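Local coordinates for 2-aminomuconic 6-semialdehyde dehydrogenase (PDB 7BZV), which probably catalyses the NAD+-dependent oxidation of 2-aminomuconic 6-semialdehyde to 2-aminomuconate in the meta-cleavage pathway of 2-aminophenol breakdown, working as a tetramer, at residues 103-108 and 447-452; 309-314 and 373-378; 405-410 and 433-438. All coordinates share one frame; numbering follows the deposited sequence.

Interaction 1: 103-108 and 447-452; sequences IPRGIA and FLRDLR
Arg105 meets Phe447 twice, through its ring and through its backbone carbonyl. NH1 of Arg105 sits over the centre of the Phe447 ring, 3.2 Å above the ring plane. This is a cation-pi contact, with Arg105 CZ 4.2 Å from the ring centroid. The guanidinium is not stacked flat; its plane and the ring plane are 48° apart. The tilt lets the edge of the same group reach the carbonyl. NH2 of Arg105 donates to Phe447 O at 3.0 Å, almost in line with the C=O bond (175°). NH1 adds a weak bond to the same oxygen. The Arg105 chain is extended from CG to NE, which carries the guanidinium from helix 95-119 to the loop 447-452, between strands 440-443 and 462-463. Arg449 CG lies 3.7 Å from Arg105 NH1. Nearer the other end, Leu451 CD1 approaches Ala108 O at 4.3 Å. Further out, Leu281 and Leu288 pack on the Phe447 ring, and Trp162 and Phe455 make cation-pi contacts with Arg449. Replacing Arg105 by an alanine would probably leave Phe447 O without these two donors and the ring face without its cation. Arg105 NH1 and Arg449 NE are 5.7 Å apart. Two cationic groups so close would be likely to favour an anion nearby, consistent with a substrate that carries a carboxylate.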
loop_
_atom_site.group_PDB
_atom_site.type_symbol
_atom_site.label_atom_id
_atom_site.label_comp_id
_atom_site.label_asym_id
_atom_site.label_seq_id
_atom_site.Cartn_x
_atom_site.Cartn_y
_atom_site.Cartn_z
ATOM N N ILE B 103 -30.220 -1.045 9.946
ATOM C CA ILE B 103 -29.677 -1.227 11.286
ATOM C C ILE B 103 -28.392 -2.047 11.170
ATOM O O ILE B 103 -27.388 -1.681 11.796
ATOM C CB ILE B 103 -30.696 -1.875 12.230
ATOM C CG1 ILE B 103 -31.608 -0.829 12.887
ATOM C CG2 ILE B 103 -29.985 -2.605 13.347
ATOM C CD1 ILE B 103 -32.200 0.209 11.970
ATOM N N PRO B 104 -28.364 -3.155 10.410
ATOM C CA PRO B 104 -27.108 -3.927 10.331
ATOM C C PRO B 104 -25.945 -3.159 9.708
ATOM O O PRO B 104 -24.841 -3.216 10.251
ATOM C CB PRO B 104 -27.486 -5.150 9.482
ATOM C CG PRO B 104 -29.015 -5.326 9.780
ATOM C CD PRO B 104 -29.491 -3.889 9.803
ATOM N N ARG B 105 -26.152 -2.454 8.590
ATOM C CA ARG B 105 -25.087 -1.619 8.038
ATOM C C ARG B 105 -24.733 -0.469 8.972
ATOM O O ARG B 105 -23.562 -0.085 9.086
ATOM C CB ARG B 105 -25.489 -1.085 6.670
ATOM C CG ARG B 105 -25.634 -2.221 5.603
ATOM C CD ARG B 105 -25.750 -1.674 4.143
ATOM N NE ARG B 105 -26.130 -2.716 3.177
ATOM C CZ ARG B 105 -26.186 -2.549 1.850
ATOM N NH1 ARG B 105 -25.869 -1.384 1.294
ATOM N NH2 ARG B 105 -26.542 -3.558 1.068
ATOM N N GLY B 106 -25.709 0.088 9.669
ATOM C CA GLY B 106 -25.380 1.148 10.613
ATOM C C GLY B 106 -24.434 0.682 11.702
ATOM O O GLY B 106 -23.533 1.419 12.125
ATOM N N ILE B 107 -24.633 -0.543 12.182
ATOM C CA ILE B 107 -23.750 -1.107 13.196
ATOM C C ILE B 107 -22.403 -1.463 12.585
ATOM O O ILE B 107 -21.350 -1.240 13.191
ATOM C CB ILE B 107 -24.406 -2.351 13.818
ATOM C CG1 ILE B 107 -25.576 -1.969 14.723
ATOM C CG2 ILE B 107 -23.390 -3.200 14.575
ATOM C CD1 ILE B 107 -26.553 -3.181 14.969
ATOM N N ALA B 108 -22.426 -2.024 11.374
ATOM C CA ALA B 108 -21.209 -2.492 10.726
ATOM C C ALA B 108 -20.261 -1.350 10.428
ATOM O O ALA B 108 -19.033 -1.562 10.356
ATOM C CB ALA B 108 -21.527 -3.221 9.427
ATOM N N PHE B 447 -26.130 -1.743 -5.108
ATOM C CA PHE B 447 -26.103 -1.383 -3.683
ATOM C C PHE B 447 -25.368 -2.428 -2.839
ATOM O O PHE B 447 -25.781 -2.742 -1.725
ATOM C CB PHE B 447 -27.537 -1.156 -3.176
ATOM C CG PHE B 447 -27.648 -0.396 -1.858
ATOM C CD1 PHE B 447 -26.727 0.584 -1.508
ATOM C CD2 PHE B 447 -28.729 -0.613 -1.009
ATOM C CE1 PHE B 447 -26.870 1.307 -0.354
ATOM C CE2 PHE B 447 -28.887 0.109 0.154
ATOM C CZ PHE B 447 -27.942 1.065 0.496
ATOM N N LEU B 448 -24.262 -2.958 -3.362
ATOM C CA LEU B 448 -23.297 -3.748 -2.576
ATOM C C LEU B 448 -22.140 -2.844 -2.159
ATOM O O LEU B 448 -21.422 -2.288 -3.025
ATOM C CB LEU B 448 -22.797 -4.909 -3.441
ATOM C CG LEU B 448 -23.105 -6.392 -3.327
ATOM C CD1 LEU B 448 -22.128 -7.123 -4.305
ATOM C CD2 LEU B 448 -22.926 -6.817 -1.913
ATOM N N ARG B 449 -21.956 -2.651 -0.848
ATOM C CA ARG B 449 -21.120 -1.555 -0.346
ATOM C C ARG B 449 -19.958 -2.134 0.464
ATOM O O ARG B 449 -20.129 -2.525 1.626
ATOM C CB ARG B 449 -21.960 -0.583 0.493
ATOM C CG ARG B 449 -22.994 0.241 -0.284
ATOM C CD ARG B 449 -22.288 1.466 -0.866
ATOM N NE ARG B 449 -21.778 2.391 0.158
ATOM C CZ ARG B 449 -20.487 2.653 0.436
ATOM N NH1 ARG B 449 -19.444 2.075 -0.181
ATOM N NH2 ARG B 449 -20.238 3.512 1.381
ATOM N N ASP B 450 -18.777 -2.201 -0.156
ATOM C CA ASP B 450 -17.557 -2.639 0.524
ATOM C C ASP B 450 -16.953 -1.430 1.237
ATOM O O ASP B 450 -16.386 -0.529 0.607
ATOM C CB ASP B 450 -16.572 -3.269 -0.457
ATOM C CG ASP B 450 -15.310 -3.860 0.245
ATOM O OD1 ASP B 450 -14.910 -3.428 1.346
ATOM O OD2 ASP B 450 -14.690 -4.778 -0.303
ATOM N N LEU B 451 -17.042 -1.415 2.549
ATOM C CA LEU B 451 -16.716 -0.196 3.300
ATOM C C LEU B 451 -15.232 0.134 3.295
ATOM O O LEU B 451 -14.839 1.165 3.895
ATOM C CB LEU B 451 -17.211 -0.324 4.742
ATOM C CG LEU B 451 -18.734 -0.395 4.905
ATOM C CD1 LEU B 451 -19.107 -0.030 6.347
ATOM C CD2 LEU B 451 -19.508 0.487 3.936
ATOM N N ARG B 452 -14.406 -0.732 2.681
ATOM C CA ARG B 452 -12.966 -0.484 2.541
ATOM C C ARG B 452 -12.615 0.226 1.242
ATOM O O ARG B 452 -11.442 0.580 1.040
ATOM C CB ARG B 452 -12.164 -1.806 2.605
ATOM C CG ARG B 452 -12.549 -2.634 3.851
ATOM C CD ARG B 452 -12.134 -4.107 3.788
ATOM N NE ARG B 452 -12.748 -4.826 2.672
ATOM C CZ ARG B 452 -12.513 -6.111 2.403
ATOM N NH1 ARG B 452 -11.696 -6.814 3.183
ATOM N NH2 ARG B 452 -13.075 -6.684 1.344
#

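Interaction 2: 309-314 and 373-378; sequences ERIKAL and PTVIAG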
loop_
_atom_site.group_PDB
_atom_site.type_symbol
_atom_site.label_atom_id
_atom_site.label_comp_id
_atom_site.label_asym_id
_atom_site.label_seq_id
_atom_site.Cartn_x
_atom_site.Cartn_y
_atom_site.Cartn_z
ATOM N N GLU B 309 -45.393 -6.898 -14.390
ATOM C CA GLU B 309 -45.951 -7.929 -13.515
ATOM C C GLU B 309 -45.245 -7.947 -12.162
ATOM O O GLU B 309 -45.899 -8.029 -11.115
ATOM C CB GLU B 309 -45.858 -9.287 -14.181
ATOM C CG GLU B 309 -46.637 -9.442 -15.458
ATOM C CD GLU B 309 -48.121 -9.063 -15.352
ATOM O OE1 GLU B 309 -48.745 -9.231 -14.300
ATOM O OE2 GLU B 309 -48.665 -8.592 -16.350
ATOM N N ARG B 310 -43.914 -7.833 -12.152
ATOM C CA ARG B 310 -43.206 -7.861 -10.873
ATOM C C ARG B 310 -43.663 -6.717 -9.971
ATOM O O ARG B 310 -43.784 -6.879 -8.754
ATOM C CB ARG B 310 -41.692 -7.792 -11.086
ATOM C CG ARG B 310 -41.049 -9.077 -11.588
ATOM C CD ARG B 310 -41.040 -10.184 -10.517
ATOM N NE ARG B 310 -40.273 -9.798 -9.333
ATOM C CZ ARG B 310 -38.992 -10.109 -9.118
ATOM N NH1 ARG B 310 -38.303 -10.833 -9.995
ATOM N NH2 ARG B 310 -38.398 -9.695 -8.009
ATOM N N ILE B 311 -43.910 -5.549 -10.556
ATOM C CA ILE B 311 -44.395 -4.421 -9.780
ATOM C C ILE B 311 -45.766 -4.745 -9.192
ATOM O O ILE B 311 -46.041 -4.460 -8.018
ATOM C CB ILE B 311 -44.405 -3.160 -10.662
ATOM C CG1 ILE B 311 -42.937 -2.726 -10.950
ATOM C CG2 ILE B 311 -45.203 -2.036 -9.989
ATOM C CD1 ILE B 311 -42.783 -1.725 -12.083
ATOM N N LYS B 312 -46.629 -5.393 -9.979
ATOM C CA LYS B 312 -47.937 -5.772 -9.459
ATOM C C LYS B 312 -47.786 -6.631 -8.216
ATOM O O LYS B 312 -48.581 -6.528 -7.278
ATOM C CB LYS B 312 -48.769 -6.520 -10.520
ATOM C CG LYS B 312 -49.560 -5.666 -11.490
ATOM C CD LYS B 312 -50.355 -6.529 -12.512
ATOM C CE LYS B 312 -50.391 -5.908 -13.923
ATOM N NZ LYS B 312 -50.705 -6.919 -14.997
ATOM N N ALA B 313 -46.780 -7.495 -8.189
ATOM C CA ALA B 313 -46.585 -8.351 -7.025
ATOM C C ALA B 313 -45.854 -7.665 -5.874
ATOM O O ALA B 313 -45.699 -8.279 -4.809
ATOM C CB ALA B 313 -45.821 -9.626 -7.434
ATOM N N LEU B 314 -45.381 -6.437 -6.052
ATOM C CA LEU B 314 -44.612 -5.783 -4.996
ATOM C C LEU B 314 -45.548 -5.385 -3.866
ATOM O O LEU B 314 -46.543 -4.692 -4.084
ATOM C CB LEU B 314 -43.876 -4.566 -5.567
ATOM C CG LEU B 314 -42.829 -3.949 -4.643
ATOM C CD1 LEU B 314 -41.609 -4.862 -4.538
ATOM C CD2 LEU B 314 -42.374 -2.554 -5.092
ATOM N N PRO B 373 -45.305 2.493 -6.814
ATOM C CA PRO B 373 -44.132 2.248 -7.667
ATOM C C PRO B 373 -44.504 2.450 -9.130
ATOM O O PRO B 373 -45.519 1.936 -9.607
ATOM C CB PRO B 373 -43.760 0.797 -7.352
ATOM C CG PRO B 373 -45.050 0.164 -6.808
ATOM C CD PRO B 373 -45.762 1.278 -6.111
ATOM N N THR B 374 -43.683 3.214 -9.850
ATOM C CA THR B 374 -44.102 3.794 -11.121
ATOM C C THR B 374 -43.007 3.587 -12.160
ATOM O O THR B 374 -41.810 3.690 -11.863
ATOM C CB THR B 374 -44.449 5.279 -10.924
ATOM O OG1 THR B 374 -45.528 5.379 -9.982
ATOM C CG2 THR B 374 -44.869 5.984 -12.215
ATOM N N VAL B 375 -43.424 3.291 -13.383
ATOM C CA VAL B 375 -42.496 3.198 -14.504
ATOM C C VAL B 375 -43.089 3.987 -15.658
ATOM O O VAL B 375 -44.244 3.754 -16.030
ATOM C CB VAL B 375 -42.246 1.742 -14.937
ATOM C CG1 VAL B 375 -41.512 1.745 -16.243
ATOM C CG2 VAL B 375 -41.481 1.003 -13.890
ATOM N N ILE B 376 -42.294 4.875 -16.264
ATOM C CA ILE B 376 -42.738 5.600 -17.444
ATOM C C ILE B 376 -41.842 5.275 -18.629
ATOM O O ILE B 376 -40.733 4.752 -18.482
ATOM C CB ILE B 376 -42.790 7.132 -17.226
ATOM C CG1 ILE B 376 -41.430 7.649 -16.734
ATOM C CG2 ILE B 376 -43.885 7.501 -16.230
ATOM C CD1 ILE B 376 -41.312 9.184 -16.660
ATOM N N ALA B 377 -42.341 5.612 -19.819
ATOM C CA ALA B 377 -41.664 5.337 -21.076
ATOM C C ALA B 377 -42.120 6.351 -22.115
ATOM O O ALA B 377 -43.087 7.091 -21.917
ATOM C CB ALA B 377 -41.952 3.910 -21.553
ATOM N N GLY B 378 -41.432 6.359 -23.238
ATOM C CA GLY B 378 -41.859 7.133 -24.378
ATOM C C GLY B 378 -41.190 8.481 -24.538
ATOM O O GLY B 378 -41.465 9.171 -25.523
#
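The pyrrolidine ring of Pro373 is the nearest thing to a flat group in this contact, and Ile311 and Leu314 both touch it at CG. Ile311 CG2 lies 3.9 Å from Pro373 CG and also approaches CB of the ring. Leu314 CD2 reaches the same CG at 4.2 Å. The peptide beyond the ring takes part as well, since Pro373 O is 4.0 Å from Ile311 CG2. The side chains of Ile311 and Pro373 run alongside each other, pointing opposite ways, while Leu314 crosses the proline at a slant. The second branch of Ile311 goes to the strand. CG1 stands beside the backbone N (chi1 -70°) and chi2 is 165°, which carries CD1 to Val375 CG2, a tight methyl contact at 3.5 Å. This is helix-on-sheet packing in the aldehyde dehydrogenase fold: the end of helix 297-312 lies against strand 374-377 of a seven-stranded mixed sheet. That strand runs between 351-354, to which it is antiparallel, and 394-400, to which it is parallel. Val375 points to the helix and Thr374 away from it. Phe280, from helix 268-280, touches both Ile311 and Pro373, and Met326 touches both Leu314 and Pro373. On the outer side of the helix, Lys312 NZ makes a salt bridge with Glu309 OE2 at 3.0 Å, one turn back.

Interaction 3: 405-410 and 433-438; sequences EVIRRA and SELMRV
Met436 is bent at chi2 (-68°) and chi3 (96°), and this folded chain brings its sulfur and methyl against Ile407 and Ala410. SD lies 3.9 Å from Ala410 CB. CE is 4.0 Å from the same Ala410 CB and 4.1 Å from Ile407 CG1. It also comes close to Ile407 CA, so the methyl rests on the helix backbone between two residues one turn apart. Ile407 has a straighter chain (chi2 158°), and its CD1 extends to Leu435 CD1 at 4.0 Å. Its other branch, CG2, comes within 4.2 Å of Leu435 CB. The contact joins helix 403-411 to the end of helix 426-435 and the turn that leads into strand 440-443. Asn411 helps hold that turn by bonding Leu435 O and Arg437 N. Lys142 of a second subunit donates to Glu434 O and Met436 O, which places the turn at a subunit interface. No hydrogen bond crosses between 405-410 and 433-438. The two are held by apolar packing, and the bent thioether chain packs against the small Ala410, while the polar backbone of the turn is bonded to Asn411 and to the neighbouring subunit.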
loop_
_atom_site.group_PDB
_atom_site.type_symbol
_atom_site.label_atom_id
_atom_site.label_comp_id
_atom_site.label_asym_id
_atom_site.label_seq_id
_atom_site.Cartn_x
_atom_site.Cartn_y
_atom_site.Cartn_z
ATOM N N GLU B 405 -23.443 3.878 -28.026
ATOM C CA GLU B 405 -24.617 4.711 -27.799
ATOM C C GLU B 405 -24.984 4.745 -26.327
ATOM O O GLU B 405 -25.270 5.806 -25.771
ATOM C CB GLU B 405 -25.799 4.166 -28.625
ATOM C CG GLU B 405 -27.130 4.859 -28.389
ATOM C CD GLU B 405 -28.343 3.966 -28.714
ATOM O OE1 GLU B 405 -28.178 2.898 -29.348
ATOM O OE2 GLU B 405 -29.457 4.347 -28.340
ATOM N N VAL B 406 -25.011 3.584 -25.673
ATOM C CA VAL B 406 -25.601 3.593 -24.339
ATOM C C VAL B 406 -24.617 4.200 -23.337
ATOM O O VAL B 406 -25.033 4.832 -22.359
ATOM C CB VAL B 406 -26.086 2.183 -23.923
ATOM C CG1 VAL B 406 -24.936 1.282 -23.598
ATOM C CG2 VAL B 406 -27.039 2.298 -22.739
ATOM N N ILE B 407 -23.304 4.076 -23.574
ATOM C CA ILE B 407 -22.341 4.756 -22.699
ATOM C C ILE B 407 -22.562 6.264 -22.771
ATOM O O ILE B 407 -22.657 6.954 -21.743
ATOM C CB ILE B 407 -20.897 4.359 -23.075
ATOM C CG1 ILE B 407 -20.668 2.889 -22.740
ATOM C CG2 ILE B 407 -19.877 5.258 -22.403
ATOM C CD1 ILE B 407 -19.550 2.231 -23.486
ATOM N N ARG B 408 -22.679 6.797 -23.992
ATOM C CA ARG B 408 -22.883 8.233 -24.154
ATOM C C ARG B 408 -24.160 8.672 -23.448
ATOM O O ARG B 408 -24.166 9.658 -22.708
ATOM C CB ARG B 408 -22.924 8.604 -25.643
ATOM C CG ARG B 408 -23.467 10.013 -25.929
ATOM C CD ARG B 408 -23.522 10.331 -27.440
ATOM N NE ARG B 408 -24.515 9.538 -28.177
ATOM C CZ ARG B 408 -25.830 9.682 -28.055
ATOM N NH1 ARG B 408 -26.337 10.590 -27.224
ATOM N NH2 ARG B 408 -26.633 8.921 -28.763
ATOM N N ARG B 409 -25.247 7.932 -23.638
ATOM C CA ARG B 409 -26.504 8.336 -23.027
ATOM C C ARG B 409 -26.479 8.174 -21.516
ATOM O O ARG B 409 -27.058 8.992 -20.790
ATOM C CB ARG B 409 -27.651 7.529 -23.651
ATOM C CG ARG B 409 -27.792 7.747 -25.174
ATOM C CD ARG B 409 -28.831 6.804 -25.805
ATOM N NE ARG B 409 -30.181 7.069 -25.304
ATOM C CZ ARG B 409 -31.216 6.251 -25.496
ATOM N NH1 ARG B 409 -31.060 5.123 -26.184
ATOM N NH2 ARG B 409 -32.408 6.561 -25.010
ATOM N N ALA B 410 -25.849 7.114 -21.020
ATOM C CA ALA B 410 -25.755 6.932 -19.575
ATOM C C ALA B 410 -25.001 8.083 -18.921
ATOM O O ALA B 410 -25.379 8.558 -17.841
ATOM C CB ALA B 410 -25.063 5.605 -19.272
ATOM N N SER B 433 -18.623 -0.781 -17.547
ATOM C CA SER B 433 -18.712 -0.320 -16.160
ATOM C C SER B 433 -17.635 0.727 -15.872
ATOM O O SER B 433 -17.901 1.743 -15.218
ATOM C CB SER B 433 -18.621 -1.499 -15.171
ATOM O OG SER B 433 -17.400 -2.165 -15.292
ATOM N N GLU B 434 -16.433 0.542 -16.418
ATOM C CA GLU B 434 -15.339 1.474 -16.127
ATOM C C GLU B 434 -15.524 2.824 -16.798
ATOM O O GLU B 434 -14.927 3.809 -16.354
ATOM C CB GLU B 434 -13.979 0.919 -16.577
ATOM C CG GLU B 434 -13.382 -0.162 -15.706
ATOM C CD GLU B 434 -12.121 -0.771 -16.316
ATOM O OE1 GLU B 434 -11.996 -2.040 -16.301
ATOM O OE2 GLU B 434 -11.288 0.023 -16.820
ATOM N N LEU B 435 -16.259 2.884 -17.902
ATOM C CA LEU B 435 -16.479 4.127 -18.616
ATOM C C LEU B 435 -17.648 4.917 -18.060
ATOM O O LEU B 435 -17.894 6.024 -18.532
ATOM C CB LEU B 435 -16.697 3.820 -20.099
ATOM C CG LEU B 435 -15.436 3.382 -20.858
ATOM C CD1 LEU B 435 -15.814 2.892 -22.265
ATOM C CD2 LEU B 435 -14.386 4.510 -20.909
ATOM N N MET B 436 -18.411 4.352 -17.129
ATOM C CA MET B 436 -19.472 5.093 -16.468
ATOM C C MET B 436 -18.838 6.220 -15.669
ATOM O O MET B 436 -17.919 5.971 -14.887
ATOM C CB MET B 436 -20.271 4.183 -15.515
ATOM C CG MET B 436 -20.989 3.038 -16.201
ATOM S SD MET B 436 -22.326 3.651 -17.256
ATOM C CE MET B 436 -21.562 3.714 -18.858
ATOM N N ARG B 437 -19.340 7.446 -15.816
ATOM C CA ARG B 437 -18.733 8.587 -15.110
ATOM C C ARG B 437 -19.409 8.724 -13.751
ATOM O O ARG B 437 -20.259 9.588 -13.510
ATOM C CB ARG B 437 -18.847 9.866 -15.930
ATOM C CG ARG B 437 -17.692 10.869 -15.615
ATOM C CD ARG B 437 -17.950 12.266 -16.120
ATOM N NE ARG B 437 -19.141 12.851 -15.512
ATOM C CZ ARG B 437 -19.127 13.804 -14.583
ATOM N NH1 ARG B 437 -17.973 14.299 -14.139
ATOM N NH2 ARG B 437 -20.276 14.261 -14.099
ATOM N N VAL B 438 -19.058 7.818 -12.844
ATOM C CA VAL B 438 -19.763 7.688 -11.580
ATOM C C VAL B 438 -18.751 7.296 -10.517
ATOM O O VAL B 438 -17.631 6.873 -10.825
ATOM C CB VAL B 438 -20.901 6.644 -11.662
ATOM C CG1 VAL B 438 -21.930 7.036 -12.752
ATOM C CG2 VAL B 438 -20.311 5.282 -11.895
#

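Overall arrangement
Interactions 2 and 3 are nested in the loop closed by interaction 1 and follow each other in series. None touches another. Interaction 2 lies 28 Å from interaction 1 and 25 Å from interaction 3, between centres; interactions 1 and 3 are 26 Å apart. The nearest atoms of interactions 2 and 3 are about 9 Å apart. Both pack around the seven-stranded sheet. Strand 440-443 of that sheet lies in the chain between 433-438 and 447-452, linking interaction 3 to interaction 1. These two also touch the second subunit of the tetramer. A bound PEG lies about 4 Å from the Leu451 side chain of interaction 1 and about 14 Å from that of Ile407.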